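Exonuclease mut-7 homolog (Aedes aegypti, PDB 7JW2) probably trims the 3' ends of AGO1-bound microRNAs as a magnesium-dependent 3'-5' exoribonuclease, the chain here being its exonuclease domain. Local coordinates at residues L25-R30 against L55-D60; I34-E39 against T98-F103; A121-Q126 against N215-D220; D136-P141 against D197-Q202. One frame throughout, in Å; residues are numbered along the deposited sequence.

Contacts 1, 2 and 3 all reach the same mixed six-stranded sheet of the RNase H-like exonuclease domain. Contacts 1 and 2 come first and alternate along the chain, centres 16 Å apart; they meet where strands 33-40 and 50-56 lie side by side, with Ile34 packed on Leu28 and Thr57. Contact 3, 15 Å from contact 2 between centres, lies at the edge strand 122-124, where Ile122 touches Phe36 and Ile100. Both segments of contact 4 fall between those of contact 3; their centres are 17 Å apart and they do not touch. Contact 4 lies beyond the sheet, yet Trp58 packs on Asp197 of helix 179-205, tying the sheet to the helical region.

Contact 1. Residues L25-R30 against L55-D60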
loop_
_atom_site.group_PDB
_atom_site.type_symbol
_atom_site.label_atom_id
_atom_site.label_comp_id
_atom_site.label_asym_id
_atom_site.label_seq_id
_atom_site.Cartn_x
_atom_site.Cartn_y
_atom_site.Cartn_z
ATOM N N LEU A 25 0.504 3.627 -3.826
ATOM C CA LEU A 25 0.889 2.331 -4.378
ATOM C C LEU A 25 -0.334 1.559 -4.850
ATOM O O LEU A 25 -0.291 0.879 -5.879
ATOM C CB LEU A 25 1.663 1.515 -3.340
ATOM C CG LEU A 25 2.456 0.330 -3.904
ATOM C CD1 LEU A 25 3.496 0.855 -4.900
ATOM C CD2 LEU A 25 3.151 -0.446 -2.794
ATOM N N SER A 26 -1.440 1.664 -4.117
ATOM C CA SER A 26 -2.670 0.987 -4.512
ATOM C C SER A 26 -3.116 1.407 -5.908
ATOM O O SER A 26 -3.535 0.564 -6.713
ATOM C CB SER A 26 -3.766 1.285 -3.491
ATOM O OG SER A 26 -5.011 0.770 -3.924
ATOM N N ASP A 27 -3.034 2.704 -6.211
ATOM C CA ASP A 27 -3.382 3.192 -7.544
ATOM C C ASP A 27 -2.340 2.757 -8.568
ATOM O O ASP A 27 -2.677 2.166 -9.604
ATOM C CB ASP A 27 -3.513 4.720 -7.499
ATOM C CG ASP A 27 -3.766 5.344 -8.866
ATOM O OD1 ASP A 27 -4.170 4.629 -9.808
ATOM O OD2 ASP A 27 -3.573 6.573 -8.995
ATOM N N LEU A 28 -1.062 2.997 -8.279
ATOM C CA LEU A 28 -0.029 2.829 -9.297
ATOM C C LEU A 28 0.190 1.375 -9.680
ATOM O O LEU A 28 0.552 1.095 -10.834
ATOM C CB LEU A 28 1.293 3.429 -8.828
ATOM C CG LEU A 28 1.255 4.930 -8.611
ATOM C CD1 LEU A 28 2.645 5.425 -8.233
ATOM C CD2 LEU A 28 0.764 5.669 -9.848
ATOM N N CYS A 29 0.004 0.439 -8.745
ATOM C CA CYS A 29 0.279 -0.953 -9.077
ATOM C C CYS A 29 -0.685 -1.514 -10.115
ATOM O O CYS A 29 -0.408 -2.587 -10.656
ATOM C CB CYS A 29 0.268 -1.821 -7.820
ATOM S SG CYS A 29 -1.357 -2.194 -7.172
ATOM N N ARG A 30 -1.785 -0.827 -10.428
ATOM C CA ARG A 30 -2.676 -1.289 -11.493
ATOM C C ARG A 30 -2.588 -0.469 -12.767
ATOM O O ARG A 30 -3.312 -0.755 -13.723
ATOM C CB ARG A 30 -4.124 -1.300 -11.017
ATOM C CG ARG A 30 -4.331 -2.181 -9.816
ATOM C CD ARG A 30 -3.969 -3.652 -10.068
ATOM N NE ARG A 30 -4.615 -4.249 -11.236
ATOM C CZ ARG A 30 -5.810 -4.833 -11.212
ATOM N NH1 ARG A 30 -6.498 -4.894 -10.079
ATOM N NH2 ARG A 30 -6.318 -5.363 -12.316
ATOM N N LEU A 55 5.373 10.943 -9.501
ATOM C CA LEU A 55 4.823 9.859 -10.313
ATOM C C LEU A 55 3.459 10.281 -10.828
ATOM O O LEU A 55 2.553 10.547 -10.031
ATOM C CB LEU A 55 4.709 8.567 -9.500
ATOM C CG LEU A 55 5.984 8.178 -8.750
ATOM C CD1 LEU A 55 5.783 6.976 -7.833
ATOM C CD2 LEU A 55 7.135 7.932 -9.715
ATOM N N ALA A 56 3.303 10.308 -12.154
ATOM C CA ALA A 56 2.090 10.810 -12.790
ATOM C C ALA A 56 1.379 9.720 -13.583
ATOM O O ALA A 56 2.015 8.964 -14.319
ATOM C CB ALA A 56 2.415 11.974 -13.734
ATOM N N THR A 57 0.063 9.685 -13.454
ATOM C CA THR A 57 -0.820 8.950 -14.360
ATOM C C THR A 57 -1.654 9.967 -15.123
ATOM O O THR A 57 -1.591 11.168 -14.863
ATOM C CB THR A 57 -1.737 7.997 -13.593
ATOM O OG1 THR A 57 -2.804 8.748 -13.005
ATOM C CG2 THR A 57 -0.989 7.281 -12.487
ATOM N N TRP A 58 -2.472 9.486 -16.065
ATOM C CA TRP A 58 -3.328 10.425 -16.776
ATOM C C TRP A 58 -4.330 11.111 -15.858
ATOM O O TRP A 58 -4.882 12.155 -16.230
ATOM C CB TRP A 58 -4.079 9.712 -17.901
ATOM C CG TRP A 58 -3.256 9.491 -19.116
ATOM C CD1 TRP A 58 -2.869 8.297 -19.629
ATOM C CD2 TRP A 58 -2.705 10.497 -19.973
ATOM N NE1 TRP A 58 -2.126 8.489 -20.766
ATOM C CE2 TRP A 58 -1.997 9.832 -20.992
ATOM C CE3 TRP A 58 -2.746 11.894 -19.979
ATOM C CZ2 TRP A 58 -1.335 10.509 -22.003
ATOM C CZ3 TRP A 58 -2.094 12.567 -20.992
ATOM C CH2 TRP A 58 -1.396 11.874 -21.987
ATOM N N ASP A 59 -4.573 10.557 -14.664
ATOM C CA ASP A 59 -5.625 11.046 -13.785
ATOM C C ASP A 59 -5.132 11.673 -12.492
ATOM O O ASP A 59 -5.903 12.389 -11.852
ATOM C CB ASP A 59 -6.587 9.903 -13.425
ATOM C CG ASP A 59 -7.293 9.345 -14.633
ATOM O OD1 ASP A 59 -7.827 10.151 -15.413
ATOM O OD2 ASP A 59 -7.313 8.108 -14.797
ATOM N N ASP A 60 -3.892 11.406 -12.080
ATOM C CA ASP A 60 -3.396 11.844 -10.782
ATOM C C ASP A 60 -1.894 12.057 -10.866
ATOM O O ASP A 60 -1.196 11.365 -11.609
ATOM C CB ASP A 60 -3.683 10.817 -9.664
ATOM C CG ASP A 60 -5.169 10.629 -9.391
ATOM O OD1 ASP A 60 -5.798 9.751 -10.028
ATOM O OD2 ASP A 60 -5.699 11.352 -8.520
HETATM O O HOH W 1 -4.575 7.659 -11.259
#
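Leu28, on helix 18-28, spreads its two methyls over two residues of the 55-60 segment. Its CD1 lies 3.5 Å from CD1 of Leu55, the two side chains crossing at about a right angle, while its CD2 rests 3.6 Å from CG2 of Thr57. Thr57 is split between two roles by its first torsion (78°): OG1 sits between the backbone N and the carbonyl carbon, and CG2, anti to the carbonyl carbon, is left for the apolar contact. OG1 accepts from the backbone N of Asp59 at 3.0 Å, an ST turn, and from that of Asp60, an ST motif, which together fix the turn at residues 57-60. The same hydroxyl donates to a water 2.7 Å away. That water in turn donates to OD2 of Asp27 and to OD1 of Asp60, each at 2.7 Å. The two oxygens are 4.0 Å apart, and the carboxylate planes are 82° apart; the shared water and Tyr62, bonded to Asp27 OD2, may ease the repulsion, as may His11 and His13 on Asp60 OD2. In the second subunit, Asp19 takes a hydrogen bond from Ser26 OG through its O and a salt bridge from Arg30. Around the contact, Leu28 also touches Ile34 of strand 33-40, Tyr62 of strand 61-65 and Val83 of helix 73-84, and Leu55 packs on Leu79 of that helix.

Contact 2. Residues I34-E39 against T98-F103. Unlike the reference sequence in segment 34-39: Ala37 (reference Asp).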
loop_
_atom_site.group_PDB
_atom_site.type_symbol
_atom_site.label_atom_id
_atom_site.label_comp_id
_atom_site.label_asym_id
_atom_site.label_seq_id
_atom_site.Cartn_x
_atom_site.Cartn_y
_atom_site.Cartn_z
ATOM N N ILE A 34 2.997 5.157 -16.527
ATOM C CA ILE A 34 3.328 6.115 -15.475
ATOM C C ILE A 34 4.486 6.958 -15.985
ATOM O O ILE A 34 5.367 6.467 -16.692
ATOM C CB ILE A 34 3.746 5.426 -14.150
ATOM C CG1 ILE A 34 2.685 4.432 -13.715
ATOM C CG2 ILE A 34 4.009 6.448 -13.019
ATOM C CD1 ILE A 34 1.507 5.067 -13.174
ATOM N N ALA A 35 4.506 8.228 -15.610
ATOM C CA ALA A 35 5.657 9.071 -15.884
ATOM C C ALA A 35 6.341 9.409 -14.568
ATOM O O ALA A 35 5.687 9.495 -13.530
ATOM C CB ALA A 35 5.240 10.346 -16.620
ATOM N N PHE A 36 7.659 9.576 -14.601
ATOM C CA PHE A 36 8.352 9.927 -13.362
ATOM C C PHE A 36 9.404 10.997 -13.596
ATOM O O PHE A 36 9.962 11.150 -14.693
ATOM C CB PHE A 36 8.969 8.698 -12.654
ATOM C CG PHE A 36 10.175 8.103 -13.329
ATOM C CD1 PHE A 36 11.459 8.535 -13.038
ATOM C CD2 PHE A 36 10.017 7.041 -14.197
ATOM C CE1 PHE A 36 12.566 7.949 -13.656
ATOM C CE2 PHE A 36 11.108 6.438 -14.808
ATOM C CZ PHE A 36 12.385 6.889 -14.539
ATOM N N ALA A 37 9.659 11.735 -12.518
ATOM C CA ALA A 37 10.668 12.781 -12.429
ATOM C C ALA A 37 11.037 12.927 -10.959
ATOM O O ALA A 37 10.427 12.301 -10.085
ATOM C CB ALA A 37 10.158 14.102 -13.012
ATOM N N SER A 38 12.052 13.754 -10.688
ATOM C CA SER A 38 12.496 13.934 -9.312
ATOM C C SER A 38 13.123 15.306 -9.152
ATOM O O SER A 38 13.560 15.931 -10.125
ATOM C CB SER A 38 13.474 12.834 -8.887
ATOM O OG SER A 38 14.668 12.868 -9.636
ATOM N N GLU A 39 13.145 15.767 -7.899
ATOM C CA GLU A 39 13.800 17.014 -7.536
ATOM C C GLU A 39 14.795 16.744 -6.418
ATOM O O GLU A 39 14.516 15.981 -5.487
ATOM C CB GLU A 39 12.796 18.100 -7.086
ATOM C CG GLU A 39 11.612 18.352 -8.027
ATOM C CD GLU A 39 12.024 18.665 -9.448
ATOM O OE1 GLU A 39 11.251 18.322 -10.375
ATOM O OE2 GLU A 39 13.116 19.252 -9.656
ATOM N N THR A 98 20.396 9.531 -15.340
ATOM C CA THR A 98 20.913 10.472 -14.359
ATOM C C THR A 98 20.280 10.240 -12.990
ATOM O O THR A 98 20.983 9.984 -12.005
ATOM C CB THR A 98 20.676 11.904 -14.835
ATOM O OG1 THR A 98 21.091 12.031 -16.202
ATOM C CG2 THR A 98 21.464 12.873 -13.979
ATOM N N ASP A 99 18.946 10.319 -12.913
ATOM C CA ASP A 99 18.273 10.127 -11.627
ATOM C C ASP A 99 18.505 8.726 -11.086
ATOM O O ASP A 99 18.749 8.556 -9.885
ATOM C CB ASP A 99 16.768 10.370 -11.749
ATOM C CG ASP A 99 16.401 11.845 -11.826
ATOM O OD1 ASP A 99 17.251 12.706 -11.499
ATOM O OD2 ASP A 99 15.235 12.135 -12.200
ATOM N N ILE A 100 18.417 7.711 -11.951
ATOM C CA ILE A 100 18.444 6.329 -11.477
ATOM C C ILE A 100 19.809 5.975 -10.905
ATOM O O ILE A 100 19.904 5.332 -9.852
ATOM C CB ILE A 100 18.029 5.363 -12.600
ATOM C CG1 ILE A 100 16.543 5.548 -12.922
ATOM C CG2 ILE A 100 18.291 3.923 -12.174
ATOM C CD1 ILE A 100 16.074 4.787 -14.154
ATOM N N SER A 101 20.889 6.372 -11.582
ATOM C CA SER A 101 22.217 6.131 -11.026
ATOM C C SER A 101 22.396 6.857 -9.700
ATOM O O SER A 101 22.968 6.308 -8.749
ATOM C CB SER A 101 23.291 6.560 -12.023
ATOM O OG SER A 101 23.051 5.957 -13.280
ATOM N N MET A 102 21.887 8.086 -9.611
ATOM C CA MET A 102 22.020 8.846 -8.376
ATOM C C MET A 102 21.171 8.261 -7.250
ATOM O O MET A 102 21.571 8.335 -6.084
ATOM C CB MET A 102 21.649 10.303 -8.631
ATOM C CG MET A 102 22.194 11.267 -7.598
ATOM S SD MET A 102 22.015 12.994 -8.118
ATOM C CE MET A 102 23.184 13.044 -9.468
ATOM N N PHE A 103 20.000 7.688 -7.568
ATOM C CA PHE A 103 19.209 6.999 -6.546
ATOM C C PHE A 103 20.008 5.888 -5.878
ATOM O O PHE A 103 19.819 5.610 -4.689
ATOM C CB PHE A 103 17.934 6.377 -7.130
ATOM C CG PHE A 103 16.876 7.362 -7.557
ATOM C CD1 PHE A 103 16.707 8.575 -6.911
ATOM C CD2 PHE A 103 16.021 7.045 -8.600
ATOM C CE1 PHE A 103 15.712 9.463 -7.328
ATOM C CE2 PHE A 103 15.030 7.919 -9.015
ATOM C CZ PHE A 103 14.886 9.140 -8.388
HETATM O O HOH W 2 13.782 14.392 -13.043
#
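Ser38 and Asp99 form the tight point of this strand-to-helix contact: OG of Ser38 donates to OD2 of Asp99 at 2.7 Å, approaching from above the carboxylate plane, 71° out of it. The Ser38 chi1 of 64° points OG at that carboxylate. CZ of Phe103 closes in on the same OG at 3.9 Å. Trp40 NE1 bonds to both Ser38 OG and Asp99 OD1, tying the pair together from the end of the strand. The buried apolar end is spaced more widely, CZ of Phe36 coming no nearer to CD1 of Ile100 than 4.3 Å. The hydrated side is the polar one: beside the Ser38-Asp99 bond, a water accepts from Ser38 N at 3.0 Å and donates to Asp99 OD2 at 2.8 Å. The axes of segments 34-39 and 98-103 stay 9.7 Å apart at their closest and cross at 61°. Helix 96-106 here lies against a strand of an RNase H-like sheet. Ala37, where the reference has Asp, and Glu39 flank Ser38; the reference Asp-Ser-Glu is consistent with the Asp-X-Glu motif of DEDD exonucleases.

Contact 3. Residues A121-Q126 against N215-D220; sequences AILDLQ and NALLND
Leu218 is the bump of this contact, its forked end set down across the backbone of residues 121 to 123. One prong, CD1, lies 4.0 Å from CA of Ala121. The other, CD2, reaches 3.4 Å from O of Ile122 and 3.9 Å from N of Leu123, pressing on the peptide between them. CB of Leu123 flanks this prong at 4.2 Å. Ala121 takes positive phi and psi (60° and 32°) and turns its CB away, which leaves its main chain to face the leucine. Beyond CB, Leu123 becomes a second bump: its CG is anti to the backbone N (chi1 177°), and CD1 meets both CB and CD1 of Leu217, each at 4.1 Å, the two side chains crossing obliquely. Leu217, the last residue of helix 210-217, and Leu218 just past it are thus fitted to the start of the edge strand 122-124, which pairs with Lys91 through the backbone of Ala121 and Leu123. Thr119 OG1 bonds to both Ala121 N and Leu218 O, a polar tie beside the leucines. Between the two segments themselves the chemistry is apolar, consistent with hydrocarbon burial, aided by Thr119, holding the chain just past helix 210-217 to the sheet edge.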
loop_
_atom_site.group_PDB
_atom_site.type_symbol
_atom_site.label_atom_id
_atom_site.label_comp_id
_atom_site.label_asym_id
_atom_site.label_seq_id
_atom_site.Cartn_x
_atom_site.Cartn_y
_atom_site.Cartn_z
ATOM N N ALA A 121 10.987 -1.657 -18.976
ATOM C CA ALA A 121 9.979 -0.877 -19.682
ATOM C C ALA A 121 10.039 0.609 -19.315
ATOM O O ALA A 121 9.011 1.291 -19.303
ATOM C CB ALA A 121 8.576 -1.444 -19.436
ATOM N N ILE A 122 11.229 1.114 -19.009
ATOM C CA ILE A 122 11.436 2.546 -18.808
ATOM C C ILE A 122 11.866 3.156 -20.139
ATOM O O ILE A 122 12.933 2.826 -20.669
ATOM C CB ILE A 122 12.479 2.820 -17.712
ATOM C CG1 ILE A 122 12.011 2.282 -16.350
ATOM C CG2 ILE A 122 12.771 4.322 -17.597
ATOM C CD1 ILE A 122 13.155 2.111 -15.356
ATOM N N LEU A 123 11.056 4.072 -20.658
ATOM C CA LEU A 123 11.337 4.733 -21.925
ATOM C C LEU A 123 11.926 6.116 -21.680
ATOM O O LEU A 123 11.289 6.969 -21.050
ATOM C CB LEU A 123 10.075 4.859 -22.766
ATOM C CG LEU A 123 10.316 5.627 -24.074
ATOM C CD1 LEU A 123 11.207 4.817 -25.016
ATOM C CD2 LEU A 123 8.997 5.973 -24.738
ATOM N N ASP A 124 13.129 6.337 -22.203
ATOM C CA ASP A 124 13.736 7.662 -22.263
ATOM C C ASP A 124 13.140 8.420 -23.445
ATOM O O ASP A 124 13.343 8.030 -24.599
ATOM C CB ASP A 124 15.246 7.518 -22.412
ATOM C CG ASP A 124 15.968 8.849 -22.434
ATOM O OD1 ASP A 124 15.307 9.913 -22.339
ATOM O OD2 ASP A 124 17.212 8.820 -22.531
ATOM N N LEU A 125 12.408 9.504 -23.173
ATOM C CA LEU A 125 11.793 10.233 -24.282
ATOM C C LEU A 125 12.824 10.933 -25.153
ATOM O O LEU A 125 12.524 11.228 -26.317
ATOM C CB LEU A 125 10.770 11.247 -23.772
ATOM C CG LEU A 125 9.464 10.607 -23.276
ATOM C CD1 LEU A 125 8.608 11.641 -22.580
ATOM C CD2 LEU A 125 8.690 9.973 -24.424
ATOM N N GLN A 126 14.023 11.199 -24.627
ATOM C CA GLN A 126 15.077 11.740 -25.483
ATOM C C GLN A 126 15.497 10.740 -26.552
ATOM O O GLN A 126 15.860 11.142 -27.663
ATOM C CB GLN A 126 16.280 12.158 -24.639
ATOM C CG GLN A 126 17.266 13.054 -25.385
ATOM C CD GLN A 126 18.275 13.696 -24.462
ATOM O OE1 GLN A 126 18.681 13.106 -23.464
ATOM N NE2 GLN A 126 18.698 14.914 -24.798
ATOM N N ASN A 215 8.506 -0.971 -28.652
ATOM C CA ASN A 215 9.144 -2.230 -28.280
ATOM C C ASN A 215 10.604 -2.266 -28.712
ATOM O O ASN A 215 11.466 -2.747 -27.970
ATOM C CB ASN A 215 8.395 -3.417 -28.876
ATOM C CG ASN A 215 8.994 -4.742 -28.445
ATOM O OD1 ASN A 215 9.714 -5.395 -29.204
ATOM N ND2 ASN A 215 8.715 -5.137 -27.208
ATOM N N ALA A 216 10.906 -1.757 -29.910
ATOM C CA ALA A 216 12.292 -1.739 -30.361
ATOM C C ALA A 216 13.166 -0.878 -29.455
ATOM O O ALA A 216 14.298 -1.256 -29.135
ATOM C CB ALA A 216 12.366 -1.247 -31.806
ATOM N N LEU A 217 12.660 0.287 -29.032
ATOM C CA LEU A 217 13.449 1.167 -28.174
ATOM C C LEU A 217 13.703 0.540 -26.810
ATOM O O LEU A 217 14.774 0.730 -26.220
ATOM C CB LEU A 217 12.742 2.512 -28.016
ATOM C CG LEU A 217 12.741 3.364 -29.283
ATOM C CD1 LEU A 217 11.866 4.589 -29.106
ATOM C CD2 LEU A 217 14.162 3.759 -29.632
ATOM N N LEU A 218 12.738 -0.203 -26.289
ATOM C CA LEU A 218 12.885 -0.819 -24.980
ATOM C C LEU A 218 13.767 -2.059 -25.011
ATOM O O LEU A 218 13.880 -2.741 -23.987
ATOM C CB LEU A 218 11.505 -1.153 -24.409
ATOM C CG LEU A 218 10.656 0.065 -23.999
ATOM C CD1 LEU A 218 9.259 -0.369 -23.580
ATOM C CD2 LEU A 218 11.328 0.864 -22.881
ATOM N N ASN A 219 14.412 -2.350 -26.151
ATOM C CA ASN A 219 15.229 -3.546 -26.309
ATOM C C ASN A 219 16.632 -3.276 -26.849
ATOM O O ASN A 219 17.358 -4.232 -27.145
ATOM C CB ASN A 219 14.524 -4.548 -27.229
ATOM C CG ASN A 219 13.551 -5.422 -26.484
ATOM O OD1 ASN A 219 12.336 -5.298 -26.641
ATOM N ND2 ASN A 219 14.079 -6.314 -25.658
ATOM N N ASP A 220 17.039 -2.021 -26.996
ATOM C CA ASP A 220 18.379 -1.746 -27.510
ATOM C C ASP A 220 19.262 -1.068 -26.464
ATOM O O ASP A 220 20.484 -0.988 -26.622
ATOM C CB ASP A 220 18.303 -0.886 -28.773
ATOM C CG ASP A 220 17.592 -1.589 -29.916
ATOM O OD1 ASP A 220 17.523 -2.837 -29.901
ATOM O OD2 ASP A 220 17.103 -0.894 -30.836
#

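Contact 4. Residues D136-P141 against D197-Q202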
loop_
_atom_site.group_PDB
_atom_site.type_symbol
_atom_site.label_atom_id
_atom_site.label_comp_id
_atom_site.label_asym_id
_atom_site.label_seq_id
_atom_site.Cartn_x
_atom_site.Cartn_y
_atom_site.Cartn_z
ATOM N N ASP A 136 11.789 11.252 -42.298
ATOM C CA ASP A 136 11.712 12.509 -43.037
ATOM C C ASP A 136 10.314 13.110 -42.995
ATOM O O ASP A 136 10.166 14.339 -43.001
ATOM C CB ASP A 136 12.149 12.291 -44.486
ATOM C CG ASP A 136 13.634 12.499 -44.681
ATOM O OD1 ASP A 136 14.132 13.592 -44.336
ATOM O OD2 ASP A 136 14.305 11.567 -45.177
ATOM N N SER A 137 9.283 12.267 -42.939
ATOM C CA SER A 137 7.905 12.739 -42.926
ATOM C C SER A 137 7.460 13.245 -41.560
ATOM O O SER A 137 6.438 13.934 -41.477
ATOM C CB SER A 137 6.966 11.617 -43.368
ATOM O OG SER A 137 6.847 11.568 -44.782
ATOM N N PHE A 138 8.184 12.914 -40.496
ATOM C CA PHE A 138 7.707 13.211 -39.152
ATOM C C PHE A 138 7.759 14.707 -38.871
ATOM O O PHE A 138 8.805 15.345 -39.031
ATOM C CB PHE A 138 8.539 12.456 -38.117
ATOM C CG PHE A 138 8.052 12.630 -36.700
ATOM C CD1 PHE A 138 8.390 13.757 -35.959
ATOM C CD2 PHE A 138 7.259 11.659 -36.107
ATOM C CE1 PHE A 138 7.936 13.911 -34.672
ATOM C CE2 PHE A 138 6.809 11.808 -34.805
ATOM C CZ PHE A 138 7.146 12.931 -34.090
ATOM N N ARG A 139 6.634 15.258 -38.419
ATOM C CA ARG A 139 6.549 16.661 -38.031
ATOM C C ARG A 139 5.913 16.772 -36.652
ATOM O O ARG A 139 4.806 16.276 -36.434
ATOM C CB ARG A 139 5.724 17.475 -39.036
ATOM C CG ARG A 139 6.422 17.808 -40.346
ATOM C CD ARG A 139 7.869 18.255 -40.152
ATOM N NE ARG A 139 8.485 18.636 -41.424
ATOM C CZ ARG A 139 8.772 17.784 -42.404
ATOM N NH1 ARG A 139 8.513 16.490 -42.268
ATOM N NH2 ARG A 139 9.326 18.224 -43.527
ATOM N N PHE A 140 6.598 17.442 -35.728
ATOM C CA PHE A 140 5.962 17.818 -34.478
ATOM C C PHE A 140 4.816 18.792 -34.762
ATOM O O PHE A 140 4.857 19.536 -35.751
ATOM C CB PHE A 140 6.984 18.449 -33.532
ATOM C CG PHE A 140 7.917 17.452 -32.901
ATOM C CD1 PHE A 140 9.201 17.268 -33.389
ATOM C CD2 PHE A 140 7.502 16.699 -31.810
ATOM C CE1 PHE A 140 10.056 16.347 -32.813
ATOM C CE2 PHE A 140 8.358 15.779 -31.221
ATOM C CZ PHE A 140 9.630 15.600 -31.721
ATOM N N PRO A 141 3.768 18.792 -33.934
ATOM C CA PRO A 141 2.622 19.681 -34.203
ATOM C C PRO A 141 2.961 21.152 -34.094
ATOM O O PRO A 141 2.247 21.991 -34.657
ATOM C CB PRO A 141 1.592 19.278 -33.142
ATOM C CG PRO A 141 2.353 18.493 -32.104
ATOM C CD PRO A 141 3.552 17.911 -32.768
ATOM N N ASP A 197 2.010 11.126 -25.882
ATOM C CA ASP A 197 0.760 11.071 -26.635
ATOM C C ASP A 197 0.878 11.837 -27.950
ATOM O O ASP A 197 0.407 11.370 -28.996
ATOM C CB ASP A 197 -0.369 11.623 -25.767
ATOM C CG ASP A 197 -1.698 11.644 -26.474
ATOM O OD1 ASP A 197 -2.360 10.588 -26.521
ATOM O OD2 ASP A 197 -2.088 12.720 -26.964
ATOM N N ALA A 198 1.540 12.991 -27.932
ATOM C CA ALA A 198 1.681 13.774 -29.160
ATOM C C ALA A 198 2.557 13.060 -30.183
ATOM O O ALA A 198 2.259 13.077 -31.388
ATOM C CB ALA A 198 2.257 15.153 -28.830
ATOM N N ILE A 199 3.641 12.426 -29.735
ATOM C CA ILE A 199 4.518 11.708 -30.651
ATOM C C ILE A 199 3.813 10.483 -31.220
ATOM O O ILE A 199 3.911 10.199 -32.418
ATOM C CB ILE A 199 5.832 11.331 -29.952
ATOM C CG1 ILE A 199 6.592 12.612 -29.577
ATOM C CG2 ILE A 199 6.673 10.444 -30.857
ATOM C CD1 ILE A 199 7.909 12.378 -28.879
ATOM N N GLU A 200 3.104 9.739 -30.370
ATOM C CA GLU A 200 2.299 8.603 -30.818
ATOM C C GLU A 200 1.357 9.007 -31.948
ATOM O O GLU A 200 1.281 8.332 -32.986
ATOM C CB GLU A 200 1.513 8.057 -29.619
ATOM C CG GLU A 200 0.878 6.692 -29.761
ATOM C CD GLU A 200 0.350 6.192 -28.419
ATOM O OE1 GLU A 200 -0.338 6.972 -27.722
ATOM O OE2 GLU A 200 0.639 5.035 -28.048
ATOM N N LYS A 201 0.632 10.114 -31.760
ATOM C CA LYS A 201 -0.343 10.544 -32.759
ATOM C C LYS A 201 0.331 10.875 -34.083
ATOM O O LYS A 201 -0.196 10.549 -35.156
ATOM C CB LYS A 201 -1.132 11.747 -32.241
ATOM C CG LYS A 201 -2.241 11.385 -31.276
ATOM C CD LYS A 201 -2.837 12.622 -30.625
ATOM C CE LYS A 201 -3.979 12.264 -29.675
ATOM N NZ LYS A 201 -3.891 10.867 -29.159
ATOM N N GLN A 202 1.505 11.507 -34.038
ATOM C CA GLN A 202 2.164 11.873 -35.286
ATOM C C GLN A 202 2.789 10.664 -35.981
ATOM O O GLN A 202 2.803 10.606 -37.217
ATOM C CB GLN A 202 3.200 12.970 -35.025
ATOM C CG GLN A 202 4.143 13.265 -36.185
ATOM C CD GLN A 202 3.464 13.839 -37.415
ATOM O OE1 GLN A 202 4.047 13.828 -38.495
ATOM N NE2 GLN A 202 2.247 14.359 -37.255
HETATM O O HOH W 3 3.226 14.738 -40.975
#
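Phe138, Arg139 and Phe140 on one side, Ile199 and Gln202 on the other, make a mixed aromatic and polar contact between the loop after helix 125-132 and the long helix 179-205. Gln202 carries most of it. Its CG is a CH-pi donor over one face of the Phe138 ring, 3.6 Å from the centroid and 22° off the ring normal, with CE2 of Phe138 the nearest ring atom. The chain runs out anti at chi1 and bends at chi2 (65°), which brings CD against the backbone of Arg139. There OE1 of Gln202 accepts from N of Arg139 at 3.0 Å along a nearly straight N-H direction (167°), though the donor lies well above the carbonyl plane. A water donates to the same OE1 at 2.8 Å, so this oxygen is gripped twice; amide and ring planes stand almost perpendicular. One turn earlier on the helix, Ile199 serves both rings: CG2 is 4.1 Å from CZ of Phe138, and CG1 is 4.0 Å from CE2 of Phe140. The rings also meet each other, CE1 of Phe138 standing 3.6 Å above the centre of one face of Phe140. Val132 packs on Phe138, Trp129 and Leu154 on Phe140, while Phe140 N bonds to His143. A loop is thus fastened to a helix by a glutamine that binds backbone with its amide oxygen and covers an aromatic face with its methylene, within the helical part of the exonuclease domain where helices 125-132, 151-159 and 179-205 come together.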